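Malic enzyme (Entamoeba histolytica, PDB 3NV9) probably catalyses the oxidative decarboxylation of malate to pyruvate and carbon dioxide, with NADP as the electron acceptor. Local coordinates at residues Q23-A27 and N482-G486; L11-P16 and L477-I481. All coordinates share one frame. Residue numbers count along the deposited sequence, not the author numbering.

Contact 1: residues Q23-A27 and N482-G486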
ATOM      1  N   GLN A  23      -3.784 -15.745 -37.577  1.00 29.60           N
ATOM      2  CA  GLN A  23      -2.856 -14.630 -37.514  1.00 28.88           C
ATOM      3  C   GLN A  23      -3.425 -13.409 -36.761  1.00 28.28           C
ATOM      4  O   GLN A  23      -2.734 -12.830 -35.906  1.00 27.70           O
ATOM      5  CB  GLN A  23      -2.387 -14.189 -38.911  1.00 29.64           C
ATOM      6  CG  GLN A  23      -1.482 -15.196 -39.677  1.00 29.72           C
ATOM      7  CD  GLN A  23      -1.229 -14.732 -41.147  1.00 30.57           C
ATOM      8  OE1 GLN A  23      -2.177 -14.385 -41.830  1.00 27.68           O
ATOM      9  NE2 GLN A  23       0.055 -14.674 -41.585  1.00 24.48           N
ATOM     10  N   ARG A  24      -4.648 -13.009 -37.092  1.00 27.26           N
ATOM     11  CA  ARG A  24      -5.250 -11.831 -36.488  1.00 26.25           C
ATOM     12  C   ARG A  24      -5.380 -12.029 -34.961  1.00 25.59           C
ATOM     13  O   ARG A  24      -4.925 -11.174 -34.188  1.00 24.25           O
ATOM     14  CB  ARG A  24      -6.568 -11.449 -37.198  1.00 26.27           C
ATOM     15  CG  ARG A  24      -7.496 -10.511 -36.401  1.00 28.49           C
ATOM     16  CD  ARG A  24      -8.722 -10.028 -37.227  1.00 29.10           C
ATOM     17  NE  ARG A  24      -8.278  -9.407 -38.458  1.00 32.57           N
ATOM     18  CZ  ARG A  24      -8.218  -8.092 -38.655  1.00 35.58           C
ATOM     19  NH1 ARG A  24      -8.587  -7.237 -37.705  1.00 34.77           N
ATOM     20  NH2 ARG A  24      -7.775  -7.631 -39.809  1.00 37.57           N
ATOM     21  N   ALA A  25      -5.929 -13.173 -34.532  1.00 25.20           N
ATOM     22  CA  ALA A  25      -6.011 -13.498 -33.101  1.00 25.58           C
ATOM     23  C   ALA A  25      -4.654 -13.534 -32.403  1.00 25.69           C
ATOM     24  O   ALA A  25      -4.486 -13.009 -31.294  1.00 25.25           O
ATOM     25  CB  ALA A  25      -6.790 -14.814 -32.846  1.00 25.63           C
ATOM     26  N   VAL A  26      -3.672 -14.158 -33.046  1.00 26.50           N
ATOM     27  CA  VAL A  26      -2.351 -14.287 -32.432  1.00 25.16           C
ATOM     28  C   VAL A  26      -1.738 -12.912 -32.365  1.00 25.27           C
ATOM     29  O   VAL A  26      -1.167 -12.584 -31.347  1.00 27.10           O
ATOM     30  CB  VAL A  26      -1.435 -15.260 -33.217  1.00 26.37           C
ATOM     31  CG1 VAL A  26       0.063 -15.171 -32.729  1.00 24.34           C
ATOM     32  CG2 VAL A  26      -1.957 -16.680 -33.067  1.00 26.07           C
ATOM     33  N   ALA A  27      -1.872 -12.102 -33.422  1.00 24.15           N
ATOM     34  CA  ALA A  27      -1.279 -10.751 -33.471  1.00 23.48           C
ATOM     35  C   ALA A  27      -1.885  -9.813 -32.459  1.00 22.32           C
ATOM     36  O   ALA A  27      -1.166  -9.003 -31.913  1.00 22.49           O
ATOM     37  CB  ALA A  27      -1.336 -10.109 -34.858  1.00 23.24           C
ATOM     38  N   ASN A 482       4.748  -8.435 -37.552  1.00 36.87           N
ATOM     39  CA  ASN A 482       5.967  -9.206 -37.850  1.00 38.96           C
ATOM     40  C   ASN A 482       6.015 -10.604 -37.235  1.00 38.94           C
ATOM     41  O   ASN A 482       6.366 -11.571 -37.898  1.00 39.96           O
ATOM     42  CB  ASN A 482       7.243  -8.414 -37.540  1.00 39.13           C
ATOM     43  CG  ASN A 482       8.507  -9.269 -37.711  1.00 44.45           C
ATOM     44  OD1 ASN A 482       8.825 -10.114 -36.837  1.00 48.53           O
ATOM     45  ND2 ASN A 482       9.198  -9.108 -38.867  1.00 46.44           N
ATOM     46  N   LYS A 483       5.632 -10.721 -35.978  1.00 38.78           N
ATOM     47  CA  LYS A 483       5.526 -12.021 -35.362  1.00 38.52           C
ATOM     48  C   LYS A 483       4.619 -12.959 -36.190  1.00 38.90           C
ATOM     49  O   LYS A 483       4.838 -14.172 -36.185  1.00 39.51           O
ATOM     50  CB  LYS A 483       4.952 -11.892 -33.925  1.00 38.31           C
ATOM     51  CG  LYS A 483       5.945 -11.641 -32.789  1.00 39.82           C
ATOM     52  CD  LYS A 483       6.350 -12.959 -32.059  1.00 41.85           C
ATOM     53  CE  LYS A 483       7.210 -12.680 -30.815  1.00 43.38           C
ATOM     54  NZ  LYS A 483       7.191 -13.742 -29.741  1.00 42.34           N
ATOM     55  N   VAL A 484       3.572 -12.447 -36.840  1.00 38.42           N
ATOM     56  CA  VAL A 484       2.604 -13.363 -37.500  1.00 39.28           C
ATOM     57  C   VAL A 484       2.816 -13.641 -39.012  1.00 40.46           C
ATOM     58  O   VAL A 484       2.378 -14.679 -39.528  1.00 40.76           O
ATOM     59  CB  VAL A 484       1.133 -12.990 -37.216  1.00 37.69           C
ATOM     60  CG1 VAL A 484       0.858 -13.153 -35.763  1.00 38.53           C
ATOM     61  CG2 VAL A 484       0.860 -11.590 -37.637  1.00 37.14           C
ATOM     62  N   THR A 485       3.470 -12.698 -39.691  1.00 42.53           N
ATOM     63  CA  THR A 485       3.782 -12.786 -41.104  1.00 44.28           C
ATOM     64  C   THR A 485       5.249 -13.188 -41.299  1.00 46.22           C
ATOM     65  O   THR A 485       5.699 -13.323 -42.440  1.00 47.08           O
ATOM     66  CB  THR A 485       3.575 -11.426 -41.842  1.00 44.99           C
ATOM     67  OG1 THR A 485       4.542 -10.475 -41.381  1.00 43.42           O
ATOM     68  CG2 THR A 485       2.118 -10.867 -41.738  1.00 43.40           C
ATOM     69  N   GLY A 486       5.987 -13.340 -40.190  1.00 47.56           N
ATOM     70  CA  GLY A 486       7.391 -13.812 -40.165  1.00 48.46           C
ATOM     71  C   GLY A 486       8.477 -12.748 -40.121  1.00 49.29           C
ATOM     72  O   GLY A 486       8.595 -11.939 -41.057  1.00 50.00           O
TER
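This is a helix-helix contact at the surface of the subunit, between the first turns of helix 21-43 and the last turn of helix 470-485. V484 is the main residue on the C-terminal side. It points toward Q23, V26 and A27, which lie at positions i, i+3 and i+4 and so share one face of their helix. V484 CG1 lies 3.7 Å from V26 CG1, and V484 CG2 is 3.8 Å from A27 CB. The small A27 lets the valine come close to the backbone: V484 CG1 is also 3.7 Å from A27 N. The contact thus ties the N-terminal helical region of the malic enzyme chain to its C-terminal helix. The sequence between them includes the Rossmann-type NAD-binding domain. One hydrogen bond joins the segments, from Q23 NE2 to V484 O at 3.1 Å. The chain stops too soon to supply this carbonyl with the usual i+4 amide, so the glutamine serves as a donor from outside the helix. The other end of the amide is used too, since Q23 OE1 accepts the backbone NH of S20. L19 packs on V484 and T485.

Contact 2: residues L11-P16 and L477-I481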
ATOM      1  N   LEU A  11      -7.646  -0.737 -33.258  1.00 29.21           N
ATOM      2  CA  LEU A  11      -6.631  -1.752 -33.492  1.00 29.57           C
ATOM      3  C   LEU A  11      -7.047  -2.696 -34.632  1.00 29.68           C
ATOM      4  O   LEU A  11      -6.227  -2.994 -35.482  1.00 28.99           O
ATOM      5  CB  LEU A  11      -6.287  -2.540 -32.225  1.00 28.07           C
ATOM      6  CG  LEU A  11      -5.405  -3.772 -32.490  1.00 29.52           C
ATOM      7  CD1 LEU A  11      -3.972  -3.419 -32.790  1.00 28.01           C
ATOM      8  CD2 LEU A  11      -5.464  -4.732 -31.305  1.00 29.18           C
ATOM      9  N   GLU A  12      -8.302  -3.145 -34.620  1.00 30.02           N
ATOM     10  CA  GLU A  12      -8.868  -3.992 -35.666  1.00 32.23           C
ATOM     11  C   GLU A  12      -8.522  -3.507 -37.083  1.00 32.36           C
ATOM     12  O   GLU A  12      -8.072  -4.302 -37.929  1.00 33.02           O
ATOM     13  CB  GLU A  12     -10.391  -4.168 -35.500  1.00 31.73           C
ATOM     14  CG  GLU A  12     -10.836  -4.826 -34.161  1.00 35.81           C
ATOM     15  CD  GLU A  12     -10.461  -6.319 -33.989  1.00 40.61           C
ATOM     16  OE1 GLU A  12     -10.395  -7.075 -34.993  1.00 42.09           O
ATOM     17  OE2 GLU A  12     -10.260  -6.748 -32.821  1.00 41.28           O
ATOM     18  N   GLU A  13      -8.660  -2.212 -37.307  1.00 32.17           N
ATOM     19  CA  GLU A  13      -8.433  -1.596 -38.623  1.00 33.39           C
ATOM     20  C   GLU A  13      -6.953  -1.437 -38.935  1.00 33.02           C
ATOM     21  O   GLU A  13      -6.577  -1.288 -40.086  1.00 32.02           O
ATOM     22  CB  GLU A  13      -9.137  -0.235 -38.700  1.00 32.70           C
ATOM     23  CG  GLU A  13     -10.670  -0.307 -38.480  1.00 38.80           C
ATOM     24  CD  GLU A  13     -11.139  -0.332 -36.974  1.00 43.75           C
ATOM     25  OE1 GLU A  13     -10.438  -0.818 -36.057  1.00 44.67           O
ATOM     26  OE2 GLU A  13     -12.258   0.134 -36.696  1.00 49.01           O
ATOM     27  N   CYS A  14      -6.107  -1.428 -37.903  1.00 33.47           N
ATOM     28  CA  CYS A  14      -4.665  -1.284 -38.110  1.00 33.70           C
ATOM     29  C   CYS A  14      -4.011  -2.632 -38.368  1.00 34.24           C
ATOM     30  O   CYS A  14      -2.839  -2.709 -38.725  1.00 33.99           O
ATOM     31  CB  CYS A  14      -4.001  -0.589 -36.914  1.00 33.71           C
ATOM     32  SG  CYS A  14      -4.573   1.120 -36.677  1.00 35.33           S
ATOM     33  N   LEU A  15      -4.768  -3.698 -38.131  1.00 34.53           N
ATOM     34  CA  LEU A  15      -4.318  -5.036 -38.448  1.00 35.06           C
ATOM     35  C   LEU A  15      -4.730  -5.288 -39.891  1.00 35.70           C
ATOM     36  O   LEU A  15      -5.914  -5.139 -40.264  1.00 34.82           O
ATOM     37  CB  LEU A  15      -4.921  -6.069 -37.499  1.00 34.82           C
ATOM     38  CG  LEU A  15      -4.187  -6.650 -36.278  1.00 33.72           C
ATOM     39  CD1 LEU A  15      -2.836  -6.076 -35.985  1.00 30.24           C
ATOM     40  CD2 LEU A  15      -5.058  -6.594 -35.080  1.00 30.63           C
ATOM     41  N   PRO A  16      -3.738  -5.614 -40.719  1.00 36.35           N
ATOM     42  CA  PRO A  16      -3.932  -5.774 -42.167  1.00 37.60           C
ATOM     43  C   PRO A  16      -5.064  -6.724 -42.550  1.00 39.12           C
ATOM     44  O   PRO A  16      -5.210  -7.817 -41.969  1.00 38.64           O
ATOM     45  CB  PRO A  16      -2.585  -6.318 -42.636  1.00 37.90           C
ATOM     46  CG  PRO A  16      -1.592  -5.757 -41.618  1.00 37.33           C
ATOM     47  CD  PRO A  16      -2.322  -5.671 -40.317  1.00 35.21           C
ATOM     48  N   LEU A 477       2.816  -2.303 -32.923  1.00 27.62           N
ATOM     49  CA  LEU A 477       1.986  -2.817 -34.027  1.00 28.10           C
ATOM     50  C   LEU A 477       2.820  -3.653 -35.022  1.00 28.39           C
ATOM     51  O   LEU A 477       2.592  -4.858 -35.168  1.00 28.26           O
ATOM     52  CB  LEU A 477       1.216  -1.681 -34.707  1.00 28.12           C
ATOM     53  CG  LEU A 477       0.166  -2.121 -35.735  1.00 29.88           C
ATOM     54  CD1 LEU A 477      -0.721  -3.192 -35.206  1.00 30.74           C
ATOM     55  CD2 LEU A 477      -0.660  -0.957 -36.236  1.00 30.95           C
ATOM     56  N   ALA A 478       3.818  -3.021 -35.637  1.00 28.78           N
ATOM     57  CA  ALA A 478       4.784  -3.683 -36.502  1.00 29.82           C
ATOM     58  C   ALA A 478       5.313  -4.985 -35.876  1.00 30.48           C
ATOM     59  O   ALA A 478       5.381  -6.017 -36.521  1.00 31.37           O
ATOM     60  CB  ALA A 478       5.966  -2.705 -36.824  1.00 29.07           C
ATOM     61  N   TYR A 479       5.673  -4.929 -34.606  1.00 31.21           N
ATOM     62  CA  TYR A 479       6.170  -6.092 -33.895  1.00 31.16           C
ATOM     63  C   TYR A 479       5.148  -7.218 -33.976  1.00 32.17           C
ATOM     64  O   TYR A 479       5.488  -8.387 -34.294  1.00 31.52           O
ATOM     65  CB  TYR A 479       6.396  -5.692 -32.447  1.00 31.38           C
ATOM     66  CG  TYR A 479       6.731  -6.804 -31.520  1.00 30.88           C
ATOM     67  CD1 TYR A 479       5.704  -7.606 -30.962  1.00 29.66           C
ATOM     68  CD2 TYR A 479       8.077  -7.088 -31.202  1.00 29.83           C
ATOM     69  CE1 TYR A 479       5.996  -8.662 -30.098  1.00 29.38           C
ATOM     70  CE2 TYR A 479       8.394  -8.176 -30.323  1.00 31.26           C
ATOM     71  CZ  TYR A 479       7.338  -8.940 -29.771  1.00 33.17           C
ATOM     72  OH  TYR A 479       7.614  -9.956 -28.889  1.00 32.48           O
ATOM     73  N   ALA A 480       3.884  -6.861 -33.708  1.00 31.94           N
ATOM     74  CA  ALA A 480       2.847  -7.876 -33.623  1.00 32.33           C
ATOM     75  C   ALA A 480       2.652  -8.491 -34.997  1.00 32.11           C
ATOM     76  O   ALA A 480       2.587  -9.719 -35.109  1.00 31.75           O
ATOM     77  CB  ALA A 480       1.538  -7.325 -33.072  1.00 31.37           C
ATOM     78  N   ILE A 481       2.584  -7.631 -36.020  1.00 32.49           N
ATOM     79  CA  ILE A 481       2.380  -8.050 -37.398  1.00 32.41           C
ATOM     80  C   ILE A 481       3.536  -8.917 -37.808  1.00 34.64           C
ATOM     81  O   ILE A 481       3.332 -10.039 -38.273  1.00 34.47           O
ATOM     82  CB  ILE A 481       2.230  -6.857 -38.318  1.00 32.30           C
ATOM     83  CG1 ILE A 481       0.835  -6.271 -38.101  1.00 29.08           C
ATOM     84  CG2 ILE A 481       2.501  -7.243 -39.803  1.00 31.59           C
ATOM     85  CD1 ILE A 481       0.666  -4.919 -38.595  1.00 24.14           C
TER
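A short, weakly bonded helix, 11-14, and the extended residues that follow it pack on one face of helix 470-485. This apolar contact belongs to the layer where the N-terminal and C-terminal ends of the malic enzyme chain meet. The helix offers L477 and I481, one turn apart. L477 is in the tp rotamer, and its two methyl groups go to different partners. CD2 of L477 lies 3.4 Å from C14 CB. CD1 of L477 lies 3.7 Å from L15 CD1 and 4.1 Å from L11 CD1. L11 has the tp conformation as well. Its CA-to-CB bond runs sideways, yet this conformation carries CD1 to the helix. L15 behaves likewise, though its chi angles (-99° and 4°) lie between the usual wells. Its CD1 touches both helix residues, and lies 4.2 Å from I481 CG1. C14 points toward the helix and meets L477 through CB, with SG set farther off. At L15 the backbone leaves helical geometry, with psi at 123°, and this brings the CD edge of the P16 ring against I481. L4 also covers L11, C14 and L477. Helix 21-43 lies alongside, with F31 touching A480 and Y32 touching L11. Y479 takes no part in this contact; its OH is hydrogen-bonded to R71 of the second subunit. I481 is in the mt rotamer, with its extended CD1 3.5 Å from P16 CD and 4.1 Å from C14 O.

Both contacts use helix 470-485, on successive turns, and their centres are 9 Å apart. Contact 1 is a surface contact at the helix end and pairs apolar packing with a hydrogen bond. Contact 2 is partly buried, lies one turn earlier and has no hydrogen bond between its segments. Helices 11-14 and 21-43 follow each other in the chain, and R24 links them. R24 NH1 forms a salt bridge with E12 OE1 (3.3 Å), and R24 NH2 makes a weak, probable hydrogen bond to L15 O (3.1 Å). The contacts also meet where A27 O packs on A480 CB at 3.4 Å.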